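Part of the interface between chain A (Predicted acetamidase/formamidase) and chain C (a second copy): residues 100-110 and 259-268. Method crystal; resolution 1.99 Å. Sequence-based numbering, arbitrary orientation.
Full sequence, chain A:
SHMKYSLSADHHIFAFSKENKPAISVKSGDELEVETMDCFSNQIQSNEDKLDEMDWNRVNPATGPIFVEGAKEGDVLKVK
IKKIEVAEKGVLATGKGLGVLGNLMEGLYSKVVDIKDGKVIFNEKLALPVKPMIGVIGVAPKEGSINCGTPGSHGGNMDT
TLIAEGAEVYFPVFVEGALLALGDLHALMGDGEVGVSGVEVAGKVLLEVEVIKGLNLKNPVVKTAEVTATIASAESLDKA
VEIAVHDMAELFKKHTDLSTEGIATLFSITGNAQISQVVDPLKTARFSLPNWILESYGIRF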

# COMPACT_ATOMS: atom_id res chain seq x y z
N VAL A 100 15.06 4.05 2.63
CA VAL A 100 14.49 5.39 2.62
C VAL A 100 15.23 6.30 3.63
O VAL A 100 15.23 7.49 3.48
N LEU A 101 15.76 5.72 4.73
CA LEU A 101 16.33 6.56 5.81
C LEU A 101 17.87 6.55 5.60
O LEU A 101 18.62 7.00 6.48
N GLY A 102 18.32 6.16 4.40
CA GLY A 102 19.79 6.18 4.12
C GLY A 102 20.45 7.52 4.48
O GLY A 102 21.68 7.56 4.92
N ASN A 103 19.68 8.61 4.35
CA ASN A 103 20.31 9.95 4.46
C ASN A 103 20.48 10.21 5.94
O ASN A 103 21.01 11.21 6.28
N LEU A 104 20.08 9.30 6.82
CA LEU A 104 20.30 9.64 8.23
C LEU A 104 21.49 8.91 8.89
O LEU A 104 21.72 9.08 10.04
N MET A 105 22.12 7.99 8.19
CA MET A 105 23.03 7.03 8.80
C MET A 105 24.43 7.19 8.21
O MET A 105 24.53 7.69 7.13
N GLU A 106 25.45 6.72 8.93
CA GLU A 106 26.86 6.79 8.51
C GLU A 106 27.41 5.35 8.51
O GLU A 106 26.97 4.53 9.34
N GLY A 107 28.30 5.01 7.59
CA GLY A 107 28.76 3.63 7.51
C GLY A 107 27.69 2.57 7.19
O GLY A 107 26.67 2.85 6.55
N LEU A 108 27.96 1.32 7.59
CA LEU A 108 27.18 0.20 7.13
C LEU A 108 26.79 -0.64 8.37
O LEU A 108 27.59 -0.82 9.26
N TYR A 109 25.59 -1.18 8.41
CA TYR A 109 25.14 -1.84 9.61
C TYR A 109 24.69 -3.19 9.23
O TYR A 109 24.13 -3.32 8.16
N SER A 110 24.98 -4.19 10.07
CA SER A 110 24.23 -5.46 10.04
C SER A 110 24.07 -6.02 11.43
O SER A 110 24.87 -5.75 12.32
N SER C 259 18.26 3.38 18.40
CA SER C 259 19.21 3.95 17.43
C SER C 259 18.66 4.08 16.02
O SER C 259 17.69 3.47 15.64
N THR C 260 19.29 4.91 15.19
CA THR C 260 18.73 5.13 13.86
C THR C 260 18.67 3.79 13.13
O THR C 260 17.69 3.52 12.37
N GLU C 261 19.74 2.99 13.28
CA GLU C 261 19.87 1.71 12.59
C GLU C 261 18.75 0.79 13.11
O GLU C 261 18.15 0.03 12.35
N GLY C 262 18.54 0.86 14.40
CA GLY C 262 17.42 0.22 15.06
C GLY C 262 16.09 0.58 14.41
O GLY C 262 15.24 -0.27 14.15
N ILE C 263 15.94 1.86 14.21
CA ILE C 263 14.74 2.40 13.56
C ILE C 263 14.55 1.90 12.16
O ILE C 263 13.48 1.40 11.82
N ALA C 264 15.59 2.02 11.36
CA ALA C 264 15.49 1.70 9.96
C ALA C 264 15.18 0.21 9.80
O ALA C 264 14.23 -0.17 9.02
N THR C 265 15.88 -0.64 10.54
CA THR C 265 15.65 -2.08 10.38
C THR C 265 14.28 -2.56 10.98
O THR C 265 13.61 -3.45 10.37
N LEU C 266 13.85 -1.96 12.09
CA LEU C 266 12.53 -2.28 12.69
C LEU C 266 11.41 -1.92 11.64
O LEU C 266 10.51 -2.71 11.36
N PHE C 267 11.58 -0.73 11.03
CA PHE C 267 10.58 -0.22 10.15
C PHE C 267 10.55 -1.20 8.96
O PHE C 267 9.48 -1.40 8.38
N SER C 268 11.73 -1.63 8.50
CA SER C 268 11.90 -2.49 7.32
C SER C 268 11.11 -3.78 7.45
O SER C 268 10.67 -4.36 6.44

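The contact between the two stretches, which buries 456 Å² in total, centres on Glu C261, Tyr A109 and Met A105, all with CA-to-CB bonds directed toward the partner. Glu C261 (chi1 m, chi2 p) lays its aliphatic part against Tyr A109, whose ring, in the t rotamer, lies beside Glu C261 and, one turn on, Thr C265, with Tyr A109 CE2 4.0 Å from Thr C265 CG2. CB of Glu C261 sits over one ring face, 3.7 Å from the Tyr A109 ring centroid, in a CH-pi contact, and Glu C261 CG lies 3.5 Å from Tyr A109 CD1.

No direct hydrogen bond joins the stretches; water carries the polar contacts instead. Glu C261 OE2 accepts from two waters, at 2.8 and 2.6 Å; the first also accepts from Glu A106 N (2.8 Å) and the second donates to Glu A106 O (2.9 Å), so the carboxylate is tied to chain A backbone. A third water links Tyr A109 OH (2.9 Å) to Thr C265 OG1 (2.8 Å).

Met A105, m at chi1, extends along the helix: its CG lies 3.6 Å from Thr C260 CG2, and its CE reaches Ala C264 CB at 3.8 Å. Leu A101 (m, t) continues this apolar seam, its CD1 packing 4.1 Å from Ile C263 CG2 and 4.0 Å from Phe C267 CD2.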

# COMPACT_ATOMS: atom_id res chain seq x y z
CB VAL A 100 13.03 5.21 3.01
CG1 VAL A 100 12.40 6.61 3.33
CG2 VAL A 100 12.39 4.53 1.77
CB LEU A 101 15.99 6.04 7.21
CG LEU A 101 14.47 5.87 7.59
CD1 LEU A 101 14.26 5.34 8.94
CD2 LEU A 101 13.77 7.23 7.38
CB ASN A 103 19.46 11.09 3.84
CG ASN A 103 18.16 11.24 4.57
OD1 ASN A 103 17.64 10.28 4.97
ND2 ASN A 103 17.64 12.45 4.76
CB LEU A 104 19.04 9.27 9.03
CG LEU A 104 17.65 9.86 8.62
CD1 LEU A 104 16.49 9.44 9.70
CD2 LEU A 104 17.70 11.33 8.56
CB MET A 105 22.52 5.61 8.51
CG MET A 105 21.33 5.24 9.51
SD MET A 105 20.69 3.65 9.13
CE MET A 105 19.67 3.95 7.66
CB GLU A 106 27.61 7.61 9.51
CG GLU A 106 27.23 9.08 9.47
CD GLU A 106 27.54 9.69 8.11
OE1 GLU A 106 28.30 9.09 7.31
OE2 GLU A 106 27.02 10.79 7.85
CB LEU A 108 28.02 -0.65 6.16
CG LEU A 108 27.18 -1.29 5.04
CD1 LEU A 108 25.83 -2.07 5.48
CD2 LEU A 108 26.81 -0.18 4.00
CB TYR A 109 23.90 -1.12 10.14
CG TYR A 109 23.21 -1.78 11.34
CD1 TYR A 109 23.63 -1.53 12.63
CD2 TYR A 109 22.11 -2.62 11.17
CE1 TYR A 109 22.99 -2.11 13.77
CE2 TYR A 109 21.44 -3.20 12.31
CZ TYR A 109 21.88 -2.89 13.58
OH TYR A 109 21.21 -3.43 14.65
CB SER A 110 24.94 -6.53 9.21
OG SER A 110 26.19 -6.83 9.79
CB SER C 259 20.48 3.12 17.37
OG SER C 259 20.22 1.91 16.62
CB THR C 260 19.69 6.13 13.07
OG1 THR C 260 19.98 7.25 13.95
CG2 THR C 260 18.98 6.60 11.84
CB GLU C 261 21.24 1.06 12.86
CG GLU C 261 22.44 1.73 12.06
CD GLU C 261 22.80 3.05 12.71
OE1 GLU C 261 22.35 3.42 13.88
OE2 GLU C 261 23.42 3.79 11.98
CB ILE C 263 14.68 3.89 13.67
CG1 ILE C 263 14.45 4.25 15.18
CG2 ILE C 263 13.42 4.43 12.89
CD1 ILE C 263 14.85 5.75 15.58
CB ALA C 264 16.83 2.05 9.26
CB THR C 265 16.85 -2.96 11.00
OG1 THR C 265 17.02 -2.61 12.40
CG2 THR C 265 18.06 -2.70 10.28
CB LEU C 266 12.24 -1.45 14.01
CG LEU C 266 10.90 -1.81 14.73
CD1 LEU C 266 10.93 -3.30 15.02
CD2 LEU C 266 10.60 -0.96 16.09
CB PHE C 267 10.97 1.20 9.59
CG PHE C 267 10.61 2.42 10.56
CD1 PHE C 267 10.28 2.23 11.89
CD2 PHE C 267 10.77 3.71 10.11
CE1 PHE C 267 9.95 3.31 12.73
CE2 PHE C 267 10.44 4.79 10.93
CZ PHE C 267 10.05 4.59 12.25
CB SER C 268 13.35 -2.89 7.06
OG SER C 268 13.51 -2.89 5.65
O HOH W 1 24.76 6.17 11.54
O HOH W 2 24.93 2.65 10.14
O HOH W 3 18.47 -4.13 14.25